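Beta-galactosidase (Geobacillus stearothermophilus, PDB 4OIF) probably hydrolyses terminal non-reducing beta-D-galactose residues in beta-D-galactosides, as a zinc-binding member of glycosyl hydrolase family 42. Local coordinates at residues Y545-A556 against G595-F606. Residues are numbered along the deposited sequence; the frame is centred on the assembly and turned at random.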
loop_
_atom_site.group_PDB
_atom_site.type_symbol
_atom_site.label_atom_id
_atom_site.label_comp_id
_atom_site.label_asym_id
_atom_site.label_seq_id
_atom_site.Cartn_x
_atom_site.Cartn_y
_atom_site.Cartn_z
ATOM N N TYR A 545 38.292 -12.407 -10.692
ATOM C CA TYR A 545 38.193 -13.118 -11.953
ATOM C C TYR A 545 39.041 -12.401 -13.009
ATOM O O TYR A 545 38.967 -11.172 -13.156
ATOM C CB TYR A 545 36.724 -13.220 -12.380
ATOM C CG TYR A 545 36.501 -13.670 -13.801
ATOM C CD1 TYR A 545 36.464 -15.013 -14.123
ATOM C CD2 TYR A 545 36.303 -12.745 -14.821
ATOM C CE1 TYR A 545 36.250 -15.428 -15.420
ATOM C CE2 TYR A 545 36.087 -13.150 -16.121
ATOM C CZ TYR A 545 36.064 -14.492 -16.416
ATOM O OH TYR A 545 35.852 -14.905 -17.708
ATOM N N ARG A 546 39.860 -13.176 -13.718
ATOM C CA ARG A 546 40.807 -12.643 -14.698
ATOM C C ARG A 546 41.527 -11.400 -14.202
ATOM O O ARG A 546 41.557 -10.395 -14.898
ATOM C CB ARG A 546 40.104 -12.317 -16.015
ATOM C CG ARG A 546 39.392 -13.495 -16.663
ATOM C CD ARG A 546 40.370 -14.467 -17.270
ATOM N NE ARG A 546 39.708 -15.470 -18.097
ATOM C CZ ARG A 546 39.345 -16.673 -17.660
ATOM N NH1 ARG A 546 39.582 -17.015 -16.400
ATOM N NH2 ARG A 546 38.749 -17.533 -18.482
ATOM N N GLY A 547 42.074 -11.465 -12.991
ATOM C CA GLY A 547 42.868 -10.378 -12.437
ATOM C C GLY A 547 42.116 -9.170 -11.890
ATOM O O GLY A 547 42.725 -8.240 -11.352
ATOM N N ARG A 548 40.795 -9.164 -12.013
ATOM C CA ARG A 548 40.034 -8.003 -11.563
ATOM C C ARG A 548 39.060 -8.412 -10.441
ATOM O O ARG A 548 38.691 -9.580 -10.334
ATOM C CB ARG A 548 39.298 -7.382 -12.763
ATOM C CG ARG A 548 38.561 -6.067 -12.524
ATOM C CD ARG A 548 37.682 -5.740 -13.742
ATOM N NE ARG A 548 36.908 -4.494 -13.636
ATOM C CZ ARG A 548 35.899 -4.294 -12.785
ATOM N NH1 ARG A 548 35.549 -5.239 -11.926
ATOM N NH2 ARG A 548 35.241 -3.142 -12.775
ATOM N N SER A 549 38.673 -7.469 -9.586
ATOM C CA SER A 549 37.550 -7.694 -8.681
ATOM C C SER A 549 36.268 -7.179 -9.304
ATOM O O SER A 549 36.261 -6.106 -9.909
ATOM C CB SER A 549 37.780 -7.021 -7.336
ATOM O OG SER A 549 38.585 -7.836 -6.518
ATOM N N TYR A 550 35.189 -7.947 -9.154
ATOM C CA TYR A 550 33.862 -7.569 -9.665
ATOM C C TYR A 550 32.846 -7.571 -8.525
ATOM O O TYR A 550 32.818 -8.494 -7.726
ATOM C CB TYR A 550 33.405 -8.520 -10.776
ATOM C CG TYR A 550 34.286 -8.538 -12.011
ATOM C CD1 TYR A 550 35.364 -9.410 -12.112
ATOM C CD2 TYR A 550 34.031 -7.690 -13.083
ATOM C CE1 TYR A 550 36.160 -9.433 -13.240
ATOM C CE2 TYR A 550 34.824 -7.702 -14.214
ATOM C CZ TYR A 550 35.885 -8.573 -14.286
ATOM O OH TYR A 550 36.672 -8.585 -15.408
ATOM N N GLU A 551 32.009 -6.547 -8.443
ATOM C CA GLU A 551 31.072 -6.467 -7.327
ATOM C C GLU A 551 29.935 -7.498 -7.383
ATOM O O GLU A 551 29.354 -7.750 -8.438
ATOM C CB GLU A 551 30.469 -5.067 -7.236
ATOM C CG GLU A 551 29.743 -4.816 -5.911
ATOM C CD GLU A 551 28.918 -3.544 -5.922
ATOM O OE1 GLU A 551 29.042 -2.743 -4.971
ATOM O OE2 GLU A 551 28.144 -3.351 -6.882
ATOM N N LEU A 552 29.630 -8.087 -6.231
ATOM C CA LEU A 552 28.514 -9.013 -6.115
ATOM C C LEU A 552 27.401 -8.410 -5.276
ATOM O O LEU A 552 27.659 -7.780 -4.239
ATOM C CB LEU A 552 28.959 -10.342 -5.495
ATOM C CG LEU A 552 27.904 -11.438 -5.307
ATOM C CD1 LEU A 552 28.568 -12.805 -5.411
ATOM C CD2 LEU A 552 27.141 -11.320 -3.987
ATOM N N LYS A 553 26.169 -8.641 -5.724
ATOM C CA LYS A 553 24.965 -8.293 -4.971
ATOM C C LYS A 553 23.923 -9.417 -5.003
ATOM O O LYS A 553 23.933 -10.254 -5.911
ATOM C CB LYS A 553 24.345 -6.997 -5.517
ATOM C CG LYS A 553 25.253 -5.796 -5.367
ATOM C CD LYS A 553 24.532 -4.488 -5.589
ATOM C CE LYS A 553 24.053 -4.316 -7.011
ATOM N NZ LYS A 553 23.334 -3.008 -7.156
ATOM N N ASP A 554 23.049 -9.428 -3.997
ATOM C CA ASP A 554 21.812 -10.224 -3.974
ATOM C C ASP A 554 21.981 -11.717 -3.717
ATOM O O ASP A 554 21.337 -12.260 -2.819
ATOM C CB ASP A 554 21.029 -10.047 -5.284
ATOM C CG ASP A 554 20.614 -8.608 -5.529
ATOM O OD1 ASP A 554 20.557 -7.819 -4.558
ATOM O OD2 ASP A 554 20.332 -8.270 -6.699
ATOM N N TYR A 555 22.809 -12.388 -4.519
ATOM C CA TYR A 555 22.971 -13.837 -4.388
ATOM C C TYR A 555 24.400 -14.318 -4.580
ATOM O O TYR A 555 25.120 -13.857 -5.467
ATOM C CB TYR A 555 22.066 -14.565 -5.381
ATOM C CG TYR A 555 20.605 -14.279 -5.166
ATOM C CD1 TYR A 555 19.906 -14.902 -4.140
ATOM C CD2 TYR A 555 19.922 -13.389 -5.979
ATOM C CE1 TYR A 555 18.574 -14.648 -3.921
ATOM C CE2 TYR A 555 18.581 -13.127 -5.767
ATOM C CZ TYR A 555 17.914 -13.761 -4.732
ATOM O OH TYR A 555 16.585 -13.515 -4.502
ATOM N N ALA A 556 24.794 -15.262 -3.734
ATOM C CA ALA A 556 26.037 -15.979 -3.912
ATOM C C ALA A 556 25.742 -17.457 -3.831
ATOM O O ALA A 556 24.754 -17.869 -3.229
ATOM C CB ALA A 556 27.056 -15.572 -2.868
ATOM N N GLY A 595 28.414 -18.303 -10.145
ATOM C CA GLY A 595 27.826 -18.515 -8.825
ATOM C C GLY A 595 27.148 -17.328 -8.154
ATOM O O GLY A 595 26.323 -17.498 -7.250
ATOM N N GLY A 596 27.502 -16.121 -8.576
ATOM C CA GLY A 596 26.987 -14.938 -7.923
ATOM C C GLY A 596 26.443 -13.961 -8.931
ATOM O O GLY A 596 26.706 -14.083 -10.124
ATOM N N ARG A 597 25.673 -12.993 -8.456
ATOM C CA ARG A 597 25.118 -11.983 -9.343
ATOM C C ARG A 597 26.077 -10.791 -9.378
ATOM O O ARG A 597 26.270 -10.078 -8.384
ATOM C CB ARG A 597 23.716 -11.575 -8.898
ATOM C CG ARG A 597 23.130 -10.441 -9.710
ATOM C CD ARG A 597 21.726 -10.125 -9.261
ATOM N NE ARG A 597 20.761 -11.142 -9.679
ATOM C CZ ARG A 597 19.496 -11.171 -9.269
ATOM N NH1 ARG A 597 19.051 -10.249 -8.418
ATOM N NH2 ARG A 597 18.684 -12.125 -9.702
ATOM N N LEU A 598 26.704 -10.600 -10.528
ATOM C CA LEU A 598 27.850 -9.715 -10.612
ATOM C C LEU A 598 27.547 -8.513 -11.499
ATOM O O LEU A 598 26.699 -8.592 -12.388
ATOM C CB LEU A 598 29.062 -10.503 -11.127
ATOM C CG LEU A 598 29.451 -11.714 -10.259
ATOM C CD1 LEU A 598 30.613 -12.464 -10.856
ATOM C CD2 LEU A 598 29.801 -11.282 -8.864
ATOM N N GLU A 599 28.227 -7.401 -11.236
ATOM C CA GLU A 599 28.079 -6.177 -12.030
ATOM C C GLU A 599 28.230 -6.394 -13.541
ATOM O O GLU A 599 28.753 -7.416 -13.988
ATOM C CB GLU A 599 29.101 -5.147 -11.574
ATOM C CG GLU A 599 30.531 -5.660 -11.652
ATOM C CD GLU A 599 31.542 -4.577 -11.343
ATOM O OE1 GLU A 599 32.334 -4.755 -10.391
ATOM O OE2 GLU A 599 31.538 -3.551 -12.053
ATOM N N ASP A 600 27.764 -5.418 -14.316
ATOM C CA ASP A 600 27.770 -5.473 -15.782
ATOM C C ASP A 600 29.115 -5.848 -16.410
ATOM O O ASP A 600 29.191 -6.642 -17.364
ATOM C CB ASP A 600 27.336 -4.121 -16.335
ATOM C CG ASP A 600 25.850 -3.876 -16.189
ATOM O OD1 ASP A 600 25.067 -4.850 -16.151
ATOM O OD2 ASP A 600 25.460 -2.693 -16.144
ATOM N N GLN A 601 30.173 -5.262 -15.870
ATOM C CA GLN A 601 31.496 -5.420 -16.438
ATOM C C GLN A 601 31.898 -6.882 -16.428
ATOM O O GLN A 601 32.592 -7.344 -17.342
ATOM C CB GLN A 601 32.527 -4.574 -15.678
ATOM C CG GLN A 601 33.847 -4.425 -16.416
ATOM C CD GLN A 601 33.646 -3.870 -17.819
ATOM O OE1 GLN A 601 32.868 -2.933 -18.020
ATOM N NE2 GLN A 601 34.323 -4.466 -18.801
ATOM N N PHE A 602 31.453 -7.620 -15.411
ATOM C CA PHE A 602 31.772 -9.045 -15.362
ATOM C C PHE A 602 31.225 -9.754 -16.576
ATOM O O PHE A 602 31.947 -10.496 -17.230
ATOM C CB PHE A 602 31.233 -9.748 -14.118
ATOM C CG PHE A 602 31.418 -11.249 -14.172
ATOM C CD1 PHE A 602 32.643 -11.819 -13.872
ATOM C CD2 PHE A 602 30.391 -12.078 -14.565
ATOM C CE1 PHE A 602 32.825 -13.192 -13.944
ATOM C CE2 PHE A 602 30.576 -13.451 -14.637
ATOM C CZ PHE A 602 31.792 -14.003 -14.327
ATOM N N HIS A 603 29.947 -9.537 -16.869
ATOM C CA HIS A 603 29.334 -10.203 -18.007
ATOM C C HIS A 603 29.995 -9.749 -19.297
ATOM O O HIS A 603 30.213 -10.558 -20.207
ATOM C CB HIS A 603 27.827 -9.945 -18.033
ATOM C CG HIS A 603 27.133 -10.422 -16.797
ATOM N ND1 HIS A 603 26.454 -9.576 -15.952
ATOM C CD2 HIS A 603 27.059 -11.652 -16.238
ATOM C CE1 HIS A 603 25.978 -10.267 -14.930
ATOM N NE2 HIS A 603 26.328 -11.531 -15.081
ATOM N N ARG A 604 30.345 -8.468 -19.361
ATOM C CA ARG A 604 31.067 -7.980 -20.522
ATOM C C ARG A 604 32.346 -8.791 -20.741
ATOM O O ARG A 604 32.559 -9.322 -21.826
ATOM C CB ARG A 604 31.383 -6.498 -20.376
ATOM C CG ARG A 604 30.162 -5.599 -20.467
ATOM C CD ARG A 604 30.574 -4.159 -20.725
ATOM N NE ARG A 604 29.446 -3.258 -20.588
ATOM C CZ ARG A 604 29.210 -2.514 -19.514
ATOM N NH1 ARG A 604 30.043 -2.542 -18.476
ATOM N NH2 ARG A 604 28.145 -1.730 -19.484
ATOM N N ASP A 605 33.170 -8.933 -19.707
ATOM C CA ASP A 605 34.462 -9.612 -19.850
ATOM C C ASP A 605 34.320 -11.139 -20.099
ATOM O O ASP A 605 34.948 -11.722 -21.016
ATOM C CB ASP A 605 35.316 -9.322 -18.610
ATOM C CG ASP A 605 35.639 -7.811 -18.443
ATOM O OD1 ASP A 605 35.447 -7.032 -19.396
ATOM O OD2 ASP A 605 36.098 -7.392 -17.362
ATOM N N PHE A 606 33.467 -11.766 -19.297
ATOM C CA PHE A 606 33.185 -13.195 -19.372
ATOM C C PHE A 606 32.710 -13.585 -20.773
ATOM O O PHE A 606 33.256 -14.494 -21.456
ATOM C CB PHE A 606 32.125 -13.560 -18.311
ATOM C CG PHE A 606 31.795 -15.022 -18.257
ATOM C CD1 PHE A 606 32.543 -15.887 -17.473
ATOM C CD2 PHE A 606 30.750 -15.538 -19.005
ATOM C CE1 PHE A 606 32.246 -17.252 -17.438
ATOM C CE2 PHE A 606 30.460 -16.891 -18.975
ATOM C CZ PHE A 606 31.214 -17.748 -18.188
#
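F602 turns its ring edge toward two tyrosines of 545-556. It meets the face of Y545 in a T-shaped stack, with ring centroids 5.0 Å apart and planes at 64°. It meets the face of Y550 in a second T-shaped stack, with planes at 81°. The faces of F602 itself are covered by L598 and F606. R548 CG lies over the other face of Y550, opposite F602. Y545 also reaches F606, with Y545 OH 3.5 Å from F606 CD1.

The ring of Y550 leans against the start of helix 600-613. CG of Y550 lies anti to the carbonyl carbon (chi1 -62°), which carries the ring past F602 CB to D605. There Y550 OH points at D605 OD2, near the ring plane. This bond is modelled too short for its strength to be judged. The other carboxylate oxygen, D605 OD1, accepts a bond from Q601 NE2.

E599 extends its side chain to strand 548-553. E599 OE1 accepts E551 N at 2.7 Å through the anti lone pair, and the bond is nearly straight. E599 N returns a bond to E551 O at 3.0 Å. E599 OE1 also lies 3.6 Å from R548 NH1, a long and loose salt bridge. L552 CB packs on L598 CD2 in a non-hydrogen-bonded antiparallel pair.

At the far end R597 NH1 holds D554 OD2 at 2.9 Å. The carboxylate plane stands almost perpendicular to the guanidinium. The Y555 ring edge lies over one guanidinium face. T435 O, K436 O and Y501 OH also bind this guanidinium.

In the trimerisation domain, the short edge strand 597-598 pairs antiparallel with 548-553. Helix 600-613 follows and packs on the same strand and the turn before it. Aromatic rings and the L552-L598 pair make the buried part. Carboxylates satisfy a backbone N-H and an arginine, probably favouring charged E599 and D554.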